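A-type flavoprotein (Giardia intestinalis, PDB 2Q9U) binds FMN and a mu-oxo-diiron centre and probably transfers electrons between them as an oxidoreductase that scavenges oxygen. Local coordinates at residues Ser315-Asn320 against Asn354-Asp359; Tyr267-Arg272 against Phe347-Trp352; Thr260-Ser265 against Val289-Thr294. All coordinates share one frame; numbering follows the deposited sequence.

Contact 1: residues Ser315-Asn320 against Asn354-Asp359; sequences SPTLNN and NRAVPD. With FMN (flavin mononucleotide), chain F.
In the flavodoxin-like domain, the loop after strand 310-314 runs along one face of the flavin and is tied on its other flank to the start of helix 356-367. Ser315 folds its hydroxyl onto the next carbonyl, OG donating to Pro316 O in the carbonyl plane along a lone pair. The carbonyls of Ser315 and Pro316 both rest on the methyl of Ala356, with Pro316 O 3.4 Å from Ala356 CB. Thr317 carries the contact. With OG1 beside its own backbone N (chi1 -66°), its hydroxyl accepts two nearly straight bonds, from Arg355 N and Ala356 N, each 3.0 Å from Thr317 OG1, so the N-H groups of the N-cap residue and the first helical residue converge on one oxygen. The same rotamer turns Thr317 CG2 to the flavin, 3.2 Å from FMN N3, while Thr317 O receives FMN O2'. Leu318 CD1 meets the C6-C7 rim of the benzenoid ring, off its plane, and Asn320 N donates to FMN O4. Arg355, bent at chi2 and chi3, folds back so that Asn320 O lies 3.5 Å above the centre of its guanidinium. A water 2.7 Å from Asn320 O donates to it and to Asp359 OD2, which is also hydrogen-bonded to Thr321 OG1.

Contact 2: residues Tyr267-Arg272 against Phe347-Trp352; sequences YGTTHR and FGAFGW. With FMN (flavin mononucleotide), chain F.
The phosphate-binding loop of the flavodoxin-like fold, together with the first turn of helix 269-283, here meets the C-terminal end of strand 344-350, and FMN spans the two. Thr270 is the joint between them. Its OG1 lies anti to the carbonyl carbon (chi1 -55°), which lets it accept Ala349 N at 3.2 Å from Thr270 OG1 in a fairly straight bond and donate to the phosphate, with Thr270 OG1 2.7 Å from FMN O1P. The strand thereby fixes the rotation of a hydroxyl that grips the cofactor. Thr270 CG2 points the other way, over Gly348 CA and obliquely against the Phe347 ring, whose CE2 edge faces Thr270 O in the plane of the ring.

The N-H groups of Tyr267, in the loop, and of Thr269 and Thr270, in the first turn, share the phosphate with hydroxyls, and the helix dipole would probably favour its negative charge. Thr269 OG1 adds a bond to FMN O3P, 2.9 Å away, and abuts the methyl of Ala349, which itself lies against the ribityl-phosphate link at 3.4 Å from Ala349 CB to FMN O5'. Farther along, Gly351 N shares its proton between FMN N1 and O2, and Trp352 N donates to O2 at 2.9 Å from FMN O2. The Trp352 indole lies face-on over the isoalloxazine, with FMN C2 3.5 Å above its plane, and Trp153 of the second subunit meets this indole edge-to-face.

Strand 344-350 lies between strand 378-381, which flanks it through Ile378 and Phe380, and strand 310-314, whose Ala314 touches Phe347 and Thr270.

Contact 3: residues Thr260-Ser265 against Val289-Thr294; sequences TVVLDS and VLLEMT. With FMN (flavin mononucleotide), chain F.
Two neighbouring parallel strands, 258-263 and 287-292, pair at one border of the five-stranded sheet of the flavodoxin-like domain, joined in the chain by helix 269-283 as a beta-alpha-beta crossover. Their directions differ by 12° and four backbone bonds stitch them together: Val261 N to Val289 O, Leu291 N to Val261 O, Leu263 N to Leu291 O and Met293 N to Leu263 O, each running almost along the C=O axis. The shortest, Leu291 N to Val261 O and Met293 N to Leu263 O, measure 2.8 Å.

Thr260 and Val262 share one face with Val289 and Leu291, where Thr260 CG2 crosses Leu291 CD1 at 3.9 Å and Val262 CG1 meets the sulphur of Met293, whose chain is bent at chi2 and chi3. Val261 and Leu263 share the other face with Leu290 and Glu292. Leu263, its CG in the crowded position between backbone N and carbonyl carbon (chi1 76°), lies obliquely against the carboxylate of Glu292, with Leu263 CG 3.5 Å from Glu292 OE1; that oxygen is hydrogen-bonded to His271 ND1.

At the C-terminal end of the pair, Asp264 OD1 and Glu292 OE2 stand 4.6 Å apart, a proximity that may raise the pKa of one of them, and a water lies within hydrogen-bonding distance of both and of Thr294 OG1. Asp264 OD2 is hydrogen-bonded to Ser325 OG, Asp264 OD1 accepts Ser265 N from above the carboxylate plane, and Ser265 OG donates to the phosphate, 2.8 Å from FMN O1P.

Helix 298-306 packs on Val262 and Met293, with helix 324-336 also against Met293 and Asp264; helix 269-283 packs on Val261 and Leu290, and strand 310-314 continues the sheet beside strand 258-263.

All three contacts belong to the flavodoxin-like domain and bind one FMN from the C-terminal ends of its parallel strands. Along the chain contact 3 closes before contact 1 opens, whereas contact 2 interleaves with both. Their centres lie about 10 Å apart for contacts 1 and 2, about 13 Å for contacts 2 and 3 and about 16 Å for contacts 1 and 3. All three touch one another: Ala349 O probably accepts Thr317 N, and Pro316 packs on Asp264. Contact 3 supplies a phosphate ligand, contact 2 spans phosphate to flavin, and contact 1 lines the flavin and ribityl chain. Glu87 of the second subunit, in the diiron pocket, is hydrogen-bonded to Tyr267 OH, consistent with electron transfer between subunits.

Contact 1: residues Ser315-Asn320 against Asn354-Asp359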
# COMPACT_ATOMS: atom_id res chain seq x y z
N SER A 315 -6.79 21.50 6.19
CA SER A 315 -5.54 21.28 5.46
C SER A 315 -4.61 22.46 5.72
O SER A 315 -5.08 23.60 5.77
CB SER A 315 -5.82 21.19 3.95
OG SER A 315 -4.62 21.18 3.19
N PRO A 316 -3.29 22.20 5.82
CA PRO A 316 -2.37 23.33 5.65
C PRO A 316 -2.36 23.83 4.22
O PRO A 316 -2.83 23.14 3.29
CB PRO A 316 -0.99 22.73 6.02
CG PRO A 316 -1.11 21.27 5.76
CD PRO A 316 -2.57 20.95 6.15
N THR A 317 -1.87 25.06 4.03
CA THR A 317 -1.67 25.59 2.70
C THR A 317 -0.45 24.90 2.08
O THR A 317 0.65 24.90 2.65
CB THR A 317 -1.55 27.13 2.69
OG1 THR A 317 -2.80 27.71 3.10
CG2 THR A 317 -1.23 27.65 1.28
N LEU A 318 -0.67 24.28 0.93
CA LEU A 318 0.40 23.69 0.15
C LEU A 318 0.36 24.32 -1.23
O LEU A 318 -0.65 24.16 -1.95
CB LEU A 318 0.22 22.17 0.05
CG LEU A 318 1.26 21.37 -0.76
CD1 LEU A 318 2.70 21.56 -0.22
CD2 LEU A 318 0.88 19.87 -0.78
N ASN A 319 1.41 25.07 -1.57
CA ASN A 319 1.55 25.71 -2.89
C ASN A 319 0.30 26.49 -3.25
O ASN A 319 -0.28 26.28 -4.32
CB ASN A 319 1.86 24.66 -3.98
CG ASN A 319 3.09 23.81 -3.64
OD1 ASN A 319 4.06 24.31 -3.09
ND2 ASN A 319 3.03 22.52 -3.95
N ASN A 320 -0.11 27.37 -2.32
CA ASN A 320 -1.20 28.33 -2.53
C ASN A 320 -2.59 27.72 -2.62
O ASN A 320 -3.53 28.38 -3.06
CB ASN A 320 -0.93 29.20 -3.76
CG ASN A 320 0.35 30.00 -3.64
OD1 ASN A 320 0.55 30.72 -2.67
ND2 ASN A 320 1.25 29.86 -4.64
N ASN A 354 -2.48 32.55 3.66
CA ASN A 354 -3.60 31.67 3.96
C ASN A 354 -4.46 31.37 2.73
O ASN A 354 -5.24 32.22 2.29
CB ASN A 354 -4.44 32.28 5.10
CG ASN A 354 -5.73 31.50 5.38
OD1 ASN A 354 -5.73 30.27 5.40
ND2 ASN A 354 -6.83 32.23 5.59
N ARG A 355 -4.32 30.18 2.17
CA ARG A 355 -5.08 29.83 0.95
C ARG A 355 -5.94 28.58 1.05
O ARG A 355 -7.00 28.51 0.43
CB ARG A 355 -4.16 29.73 -0.29
CG ARG A 355 -3.43 31.06 -0.63
CD ARG A 355 -4.40 32.15 -1.20
NE ARG A 355 -4.95 31.74 -2.48
CZ ARG A 355 -4.34 31.85 -3.67
NH1 ARG A 355 -3.13 32.40 -3.77
NH2 ARG A 355 -4.95 31.41 -4.76
N ALA A 356 -5.49 27.60 1.83
CA ALA A 356 -6.21 26.32 1.92
C ALA A 356 -7.61 26.50 2.53
O ALA A 356 -8.60 26.01 1.99
CB ALA A 356 -5.41 25.31 2.72
N VAL A 357 -7.69 27.23 3.63
CA VAL A 357 -8.95 27.40 4.35
C VAL A 357 -10.02 28.16 3.51
O VAL A 357 -11.13 27.67 3.38
CB VAL A 357 -8.75 27.98 5.75
CG1 VAL A 357 -10.10 28.34 6.41
CG2 VAL A 357 -7.97 26.96 6.61
N PRO A 358 -9.67 29.34 2.93
CA PRO A 358 -10.57 29.95 1.94
C PRO A 358 -11.01 29.01 0.82
O PRO A 358 -12.20 29.04 0.46
CB PRO A 358 -9.71 31.12 1.38
CG PRO A 358 -8.90 31.52 2.58
CD PRO A 358 -8.48 30.19 3.16
N ASP A 359 -10.09 28.21 0.27
CA ASP A 359 -10.43 27.27 -0.79
C ASP A 359 -11.35 26.16 -0.27
O ASP A 359 -12.29 25.79 -0.95
CB ASP A 359 -9.19 26.62 -1.43
CG ASP A 359 -8.44 27.57 -2.36
OD1 ASP A 359 -8.92 28.69 -2.62
OD2 ASP A 359 -7.36 27.17 -2.84
N1 FMN F . 2.47 28.06 3.35
C2 FMN F . 1.80 29.02 2.65
O2 FMN F . 1.27 29.97 3.26
N3 FMN F . 1.74 28.96 1.27
C4 FMN F . 2.32 27.92 0.57
O4 FMN F . 2.12 27.85 -0.64
C4A FMN F . 3.00 26.91 1.28
N5 FMN F . 3.64 25.85 0.64
C5A FMN F . 4.31 24.90 1.41
C6 FMN F . 4.95 23.82 0.78
C7 FMN F . 5.62 22.85 1.53
C7M FMN F . 6.46 21.84 0.79
C8 FMN F . 5.67 22.94 2.92
C8M FMN F . 6.29 21.86 3.77
C9 FMN F . 5.04 24.01 3.55
C9A FMN F . 4.36 24.99 2.80
N10 FMN F . 3.72 26.06 3.44
C10 FMN F . 3.07 27.02 2.68
C1' FMN F . 3.73 26.22 4.93
C2' FMN F . 2.77 25.26 5.63
O2' FMN F . 1.40 25.58 5.35
C3' FMN F . 3.14 25.31 7.11
O3' FMN F . 4.35 24.59 7.26
C4' FMN F . 2.11 24.72 8.05
O4' FMN F . 2.45 25.06 9.39
C5' FMN F . 2.05 23.21 7.94
O5' FMN F . 0.93 22.74 8.67
P FMN F . 0.98 21.27 9.29
O1P FMN F . -0.46 20.93 9.65
O2P FMN F . 1.54 20.36 8.24
O3P FMN F . 1.86 21.23 10.53
O HOH W 1 -4.82 27.98 5.16
O HOH W 2 -5.87 28.37 -4.41
O HOH W 3 -1.18 33.30 -2.14

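Contact 2: residues Tyr267-Arg272 against Phe347-Trp352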
# COMPACT_ATOMS: atom_id res chain seq x y z
N TYR A 267 3.25 18.56 8.88
CA TYR A 267 4.07 18.53 10.11
C TYR A 267 3.21 18.44 11.39
O TYR A 267 3.73 18.60 12.50
CB TYR A 267 5.03 19.72 10.17
CG TYR A 267 6.22 19.57 9.24
CD1 TYR A 267 7.39 18.91 9.67
CD2 TYR A 267 6.19 20.11 7.95
CE1 TYR A 267 8.52 18.76 8.81
CE2 TYR A 267 7.30 19.97 7.08
CZ TYR A 267 8.46 19.28 7.52
OH TYR A 267 9.55 19.14 6.67
N GLY A 268 1.92 18.19 11.24
CA GLY A 268 1.13 17.73 12.40
C GLY A 268 0.46 18.81 13.25
O GLY A 268 -0.27 18.47 14.17
N THR A 269 0.67 20.08 12.95
CA THR A 269 0.00 21.13 13.75
C THR A 269 -1.50 21.24 13.44
O THR A 269 -2.30 21.45 14.36
CB THR A 269 0.69 22.52 13.68
OG1 THR A 269 0.55 23.08 12.37
CG2 THR A 269 2.20 22.41 14.06
N THR A 270 -1.86 21.10 12.17
CA THR A 270 -3.29 21.04 11.79
C THR A 270 -3.94 19.81 12.44
O THR A 270 -5.10 19.86 12.90
CB THR A 270 -3.52 21.03 10.25
OG1 THR A 270 -2.89 22.16 9.65
CG2 THR A 270 -5.02 21.10 9.94
N HIS A 271 -3.20 18.71 12.48
CA HIS A 271 -3.62 17.50 13.22
C HIS A 271 -3.88 17.74 14.72
O HIS A 271 -4.91 17.31 15.25
CB HIS A 271 -2.62 16.37 13.03
CG HIS A 271 -3.01 15.12 13.74
ND1 HIS A 271 -3.83 14.17 13.17
CD2 HIS A 271 -2.77 14.70 15.01
CE1 HIS A 271 -4.04 13.20 14.04
NE2 HIS A 271 -3.41 13.49 15.16
N ARG A 272 -2.96 18.40 15.42
CA ARG A 272 -3.15 18.68 16.85
C ARG A 272 -4.36 19.60 17.11
O ARG A 272 -5.12 19.39 18.06
CB ARG A 272 -1.91 19.30 17.49
CG ARG A 272 -2.06 19.58 19.00
CD ARG A 272 -2.03 18.26 19.78
NE ARG A 272 -2.40 18.36 21.20
CZ ARG A 272 -3.64 18.50 21.68
NH1 ARG A 272 -4.69 18.64 20.87
NH2 ARG A 272 -3.82 18.53 22.99
N PHE A 347 -10.54 24.58 8.95
CA PHE A 347 -9.42 25.20 9.67
C PHE A 347 -8.10 24.72 9.08
O PHE A 347 -8.10 23.80 8.28
CB PHE A 347 -9.48 24.89 11.18
CG PHE A 347 -9.48 23.42 11.52
CD1 PHE A 347 -10.66 22.67 11.48
CD2 PHE A 347 -8.29 22.78 11.88
CE1 PHE A 347 -10.66 21.30 11.77
CE2 PHE A 347 -8.28 21.38 12.18
CZ PHE A 347 -9.48 20.66 12.15
N GLY A 348 -6.99 25.34 9.47
CA GLY A 348 -5.70 24.88 8.96
C GLY A 348 -4.59 25.86 9.17
O GLY A 348 -4.82 27.05 9.34
N ALA A 349 -3.37 25.32 9.17
CA ALA A 349 -2.15 26.12 9.30
C ALA A 349 -1.75 26.76 7.98
O ALA A 349 -2.17 26.34 6.91
CB ALA A 349 -1.02 25.23 9.83
N PHE A 350 -0.92 27.80 8.03
CA PHE A 350 -0.27 28.30 6.83
C PHE A 350 1.08 28.90 7.25
O PHE A 350 1.33 29.12 8.44
CB PHE A 350 -1.14 29.34 6.09
CG PHE A 350 -1.40 30.60 6.89
CD1 PHE A 350 -2.45 30.67 7.79
CD2 PHE A 350 -0.56 31.71 6.74
CE1 PHE A 350 -2.69 31.86 8.53
CE2 PHE A 350 -0.78 32.89 7.48
CZ PHE A 350 -1.84 32.96 8.38
N GLY A 351 1.93 29.14 6.26
CA GLY A 351 3.26 29.66 6.49
C GLY A 351 3.34 31.14 6.23
O GLY A 351 3.90 31.89 7.05
N TRP A 352 2.83 31.58 5.09
CA TRP A 352 2.94 33.00 4.71
C TRP A 352 1.68 33.57 4.09
O TRP A 352 1.41 34.76 4.25
CB TRP A 352 4.15 33.26 3.80
CG TRP A 352 4.28 32.32 2.64
CD1 TRP A 352 3.85 32.51 1.36
CD2 TRP A 352 4.89 31.02 2.67
NE1 TRP A 352 4.16 31.41 0.59
CE2 TRP A 352 4.80 30.49 1.37
CE3 TRP A 352 5.51 30.26 3.68
CZ2 TRP A 352 5.31 29.22 1.04
CZ3 TRP A 352 6.01 29.00 3.35
CH2 TRP A 352 5.90 28.49 2.04
N1 FMN F . 2.47 28.06 3.35
C2 FMN F . 1.80 29.02 2.65
O2 FMN F . 1.27 29.97 3.26
N3 FMN F . 1.74 28.96 1.27
C4 FMN F . 2.32 27.92 0.57
O4 FMN F . 2.12 27.85 -0.64
C4A FMN F . 3.00 26.91 1.28
N5 FMN F . 3.64 25.85 0.64
C5A FMN F . 4.31 24.90 1.41
C6 FMN F . 4.95 23.82 0.78
C7 FMN F . 5.62 22.85 1.53
C7M FMN F . 6.46 21.84 0.79
C8 FMN F . 5.67 22.94 2.92
C8M FMN F . 6.29 21.86 3.77
C9 FMN F . 5.04 24.01 3.55
C9A FMN F . 4.36 24.99 2.80
N10 FMN F . 3.72 26.06 3.44
C10 FMN F . 3.07 27.02 2.68
C1' FMN F . 3.73 26.22 4.93
C2' FMN F . 2.77 25.26 5.63
O2' FMN F . 1.40 25.58 5.35
C3' FMN F . 3.14 25.31 7.11
O3' FMN F . 4.35 24.59 7.26
C4' FMN F . 2.11 24.72 8.05
O4' FMN F . 2.45 25.06 9.39
C5' FMN F . 2.05 23.21 7.94
O5' FMN F . 0.93 22.74 8.67
P FMN F . 0.98 21.27 9.29
O1P FMN F . -0.46 20.93 9.65
O2P FMN F . 1.54 20.36 8.24
O3P FMN F . 1.86 21.23 10.53

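Contact 3: residues Thr260-Ser265 against Val289-Thr294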
# COMPACT_ATOMS: atom_id res chain seq x y z
N THR A 260 -17.62 14.36 12.16
CA THR A 260 -16.39 13.82 11.50
C THR A 260 -15.47 14.94 11.03
O THR A 260 -15.94 15.88 10.37
CB THR A 260 -16.75 12.92 10.30
OG1 THR A 260 -17.55 11.83 10.76
CG2 THR A 260 -15.45 12.35 9.60
N VAL A 261 -14.16 14.83 11.34
CA VAL A 261 -13.16 15.77 10.84
C VAL A 261 -12.32 15.05 9.77
O VAL A 261 -11.84 13.95 10.01
CB VAL A 261 -12.26 16.33 11.95
CG1 VAL A 261 -11.26 17.34 11.35
CG2 VAL A 261 -13.12 17.01 13.01
N VAL A 262 -12.22 15.64 8.59
CA VAL A 262 -11.46 15.05 7.49
C VAL A 262 -10.30 16.01 7.20
O VAL A 262 -10.52 17.21 7.01
CB VAL A 262 -12.33 14.88 6.21
CG1 VAL A 262 -11.50 14.30 5.04
CG2 VAL A 262 -13.54 13.96 6.51
N LEU A 263 -9.07 15.50 7.20
CA LEU A 263 -7.96 16.41 7.01
C LEU A 263 -6.74 15.74 6.42
O LEU A 263 -6.68 14.51 6.28
CB LEU A 263 -7.54 17.11 8.33
CG LEU A 263 -6.74 16.29 9.36
CD1 LEU A 263 -5.92 17.19 10.29
CD2 LEU A 263 -7.63 15.34 10.14
N ASP A 264 -5.75 16.56 6.11
CA ASP A 264 -4.42 16.04 5.92
C ASP A 264 -3.48 17.06 6.58
O ASP A 264 -3.88 18.19 6.86
CB ASP A 264 -4.11 15.86 4.43
CG ASP A 264 -3.01 14.83 4.16
OD1 ASP A 264 -2.24 14.50 5.11
OD2 ASP A 264 -2.89 14.38 3.00
N SER A 265 -2.25 16.68 6.83
CA SER A 265 -1.33 17.53 7.57
C SER A 265 0.07 17.10 7.13
O SER A 265 0.27 15.95 6.81
CB SER A 265 -1.53 17.31 9.09
OG SER A 265 -0.74 18.20 9.88
N VAL A 289 -15.18 11.27 14.95
CA VAL A 289 -14.30 10.45 14.12
C VAL A 289 -13.31 11.42 13.46
O VAL A 289 -13.70 12.45 12.92
CB VAL A 289 -15.14 9.66 13.05
CG1 VAL A 289 -14.23 8.93 12.03
CG2 VAL A 289 -16.08 8.65 13.73
N LEU A 290 -12.02 11.10 13.53
CA LEU A 290 -11.01 11.84 12.80
C LEU A 290 -10.48 10.97 11.69
O LEU A 290 -10.05 9.84 11.93
CB LEU A 290 -9.87 12.26 13.77
CG LEU A 290 -8.67 13.03 13.17
CD1 LEU A 290 -8.11 13.93 14.23
CD2 LEU A 290 -7.55 12.12 12.63
N LEU A 291 -10.49 11.51 10.47
CA LEU A 291 -10.01 10.80 9.29
C LEU A 291 -8.90 11.62 8.66
O LEU A 291 -9.16 12.69 8.12
CB LEU A 291 -11.15 10.64 8.25
CG LEU A 291 -12.39 9.85 8.68
CD1 LEU A 291 -13.35 9.75 7.50
CD2 LEU A 291 -11.96 8.45 9.15
N GLU A 292 -7.66 11.12 8.72
CA GLU A 292 -6.55 11.81 8.07
C GLU A 292 -6.17 11.07 6.79
O GLU A 292 -6.00 9.85 6.80
CB GLU A 292 -5.34 11.89 9.00
CG GLU A 292 -4.25 12.85 8.50
CD GLU A 292 -3.62 13.63 9.66
OE1 GLU A 292 -4.37 14.00 10.61
OE2 GLU A 292 -2.39 13.87 9.62
N MET A 293 -6.02 11.82 5.69
CA MET A 293 -6.00 11.18 4.37
C MET A 293 -4.79 10.28 4.17
O MET A 293 -4.87 9.32 3.41
CB MET A 293 -6.15 12.19 3.22
CG MET A 293 -7.50 12.96 3.25
SD MET A 293 -8.96 11.87 3.33
CE MET A 293 -9.01 11.03 1.77
N THR A 294 -3.70 10.54 4.87
CA THR A 294 -2.56 9.60 4.83
C THR A 294 -2.82 8.21 5.45
O THR A 294 -2.04 7.28 5.24
CB THR A 294 -1.31 10.19 5.45
OG1 THR A 294 -1.60 10.67 6.77
CG2 THR A 294 -0.76 11.33 4.58
N1 FMN F . 2.47 28.06 3.35
C2 FMN F . 1.80 29.02 2.65
O2 FMN F . 1.27 29.97 3.26
N3 FMN F . 1.74 28.96 1.27
C4 FMN F . 2.32 27.92 0.57
O4 FMN F . 2.12 27.85 -0.64
C4A FMN F . 3.00 26.91 1.28
N5 FMN F . 3.64 25.85 0.64
C5A FMN F . 4.31 24.90 1.41
C6 FMN F . 4.95 23.82 0.78
C7 FMN F . 5.62 22.85 1.53
C7M FMN F . 6.46 21.84 0.79
C8 FMN F . 5.67 22.94 2.92
C8M FMN F . 6.29 21.86 3.77
C9 FMN F . 5.04 24.01 3.55
C9A FMN F . 4.36 24.99 2.80
N10 FMN F . 3.72 26.06 3.44
C10 FMN F . 3.07 27.02 2.68
C1' FMN F . 3.73 26.22 4.93
C2' FMN F . 2.77 25.26 5.63
O2' FMN F . 1.40 25.58 5.35
C3' FMN F . 3.14 25.31 7.11
O3' FMN F . 4.35 24.59 7.26
C4' FMN F . 2.11 24.72 8.05
O4' FMN F . 2.45 25.06 9.39
C5' FMN F . 2.05 23.21 7.94
O5' FMN F . 0.93 22.74 8.67
P FMN F . 0.98 21.27 9.29
O1P FMN F . -0.46 20.93 9.65
O2P FMN F . 1.54 20.36 8.24
O3P FMN F . 1.86 21.23 10.53
O HOH W 4 -0.97 12.99 7.45